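Local coordinates for YfkN protein (Bacillus subtilis subsp. subtilis, PDB 3GVE) that belongs to the calcineurin-like phosphoesterase family of metal-binding proteins and carries one manganese and one magnesium ion side by side in the model, at residues D191-E194 and S195-T199. Residues are numbered along the deposited sequence; the frame is centred on the assembly and turned at random.
Sequences DIVE and SANET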
# COMPACT_ATOMS: atom_id res chain seq x y z
N ASP A 191 -22.58 -15.01 -6.18
CA ASP A 191 -21.36 -15.81 -6.25
C ASP A 191 -20.77 -15.73 -7.65
O ASP A 191 -21.47 -15.79 -8.64
CB ASP A 191 -21.68 -17.28 -5.92
CG ASP A 191 -20.53 -18.21 -6.24
OD1 ASP A 191 -19.54 -18.15 -5.51
OD2 ASP A 191 -20.62 -18.98 -7.20
N ILE A 192 -19.44 -15.62 -7.70
CA ILE A 192 -18.74 -15.50 -8.97
C ILE A 192 -19.03 -16.64 -9.97
O ILE A 192 -19.45 -16.37 -11.08
CB ILE A 192 -17.23 -15.30 -8.74
CG1 ILE A 192 -17.00 -13.92 -8.12
CG2 ILE A 192 -16.45 -15.42 -10.06
CD1 ILE A 192 -15.59 -13.71 -7.59
N VAL A 193 -18.81 -17.90 -9.56
CA VAL A 193 -19.08 -19.04 -10.45
C VAL A 193 -20.55 -19.11 -10.90
O VAL A 193 -20.86 -19.35 -12.06
CB VAL A 193 -18.60 -20.35 -9.79
CG1 VAL A 193 -19.13 -21.60 -10.46
CG2 VAL A 193 -17.07 -20.37 -9.64
N GLU A 194 -21.46 -18.89 -9.94
CA GLU A 194 -22.89 -18.93 -10.25
C GLU A 194 -23.29 -17.83 -11.21
O GLU A 194 -23.99 -18.08 -12.16
CB GLU A 194 -23.74 -18.83 -8.98
CG GLU A 194 -23.72 -20.06 -8.10
CD GLU A 194 -24.41 -19.85 -6.78
OE1 GLU A 194 -25.21 -18.91 -6.66
OE2 GLU A 194 -24.13 -20.62 -5.84
N SER A 195 -22.71 -16.68 -11.11
CA SER A 195 -22.93 -15.58 -12.08
C SER A 195 -22.45 -15.99 -13.43
O SER A 195 -23.09 -15.71 -14.49
CB SER A 195 -22.38 -14.25 -11.54
OG SER A 195 -22.16 -13.36 -12.59
N ALA A 196 -21.27 -16.61 -13.49
CA ALA A 196 -20.73 -17.06 -14.76
C ALA A 196 -21.64 -18.10 -15.40
O ALA A 196 -21.93 -18.02 -16.58
CB ALA A 196 -19.31 -17.62 -14.58
N ASN A 197 -22.09 -19.09 -14.61
CA ASN A 197 -22.93 -20.15 -15.13
C ASN A 197 -24.30 -19.64 -15.61
O ASN A 197 -24.86 -20.19 -16.51
CB ASN A 197 -23.04 -21.28 -14.12
CG ASN A 197 -21.82 -22.17 -14.13
OD1 ASN A 197 -21.12 -22.26 -15.10
ND2 ASN A 197 -21.58 -22.84 -13.03
N GLU A 198 -24.79 -18.57 -15.01
CA GLU A 198 -26.05 -17.96 -15.40
C GLU A 198 -25.89 -17.16 -16.69
O GLU A 198 -26.76 -17.14 -17.54
CB GLU A 198 -26.50 -17.06 -14.26
CG GLU A 198 -27.78 -16.24 -14.44
CD GLU A 198 -28.02 -15.35 -13.23
OE1 GLU A 198 -28.31 -15.88 -12.15
OE2 GLU A 198 -27.89 -14.14 -13.33
N THR A 199 -24.74 -16.51 -16.83
CA THR A 199 -24.55 -15.53 -17.89
C THR A 199 -23.96 -16.08 -19.20
O THR A 199 -24.37 -15.69 -20.27
CB THR A 199 -23.73 -14.31 -17.38
OG1 THR A 199 -24.36 -13.78 -16.21
CG2 THR A 199 -23.66 -13.22 -18.44
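D191 and S195 open the first turn of helix 192-205: S195 N donates to D191 O at 2.9 Å. A196 N to I192 O (3.0 Å), N197 N to V193 O (2.8 Å) and E198 N to E194 O carry the same i to i+4 pattern onward. D191 is also the N-cap. A chi1 of 169° swings the D191 carboxylate anti to the backbone N, and OD2 there accepts from E194 N at 2.9 Å, met on the anti side and 28° out of the carboxylate plane, while OD1 takes the amide of G227, so both oxygens are engaged and the group is fixed in rotation. One turn on, S195 O is gripped twice, by T199 N and by T199 OG1 (2.9 Å), which arrive from opposite faces of its plane; this ties down a buried hydroxyl. E198 OE2 forms a salt bridge with K135, and OE1 accepts from the side chain of Q190. V193 and N197 run side by side, pointing the same way, and CG1 of V193 lies 3.8 Å from ND2 of N197. I192 and A196 face F170 of strand 160-170 and L235 of helix 232-238, and T199 meets I168. Together these features make a classic Asp N-capped alpha-helix start, here on a helix laid against the sheet of the calcineurin-like phosphoesterase fold.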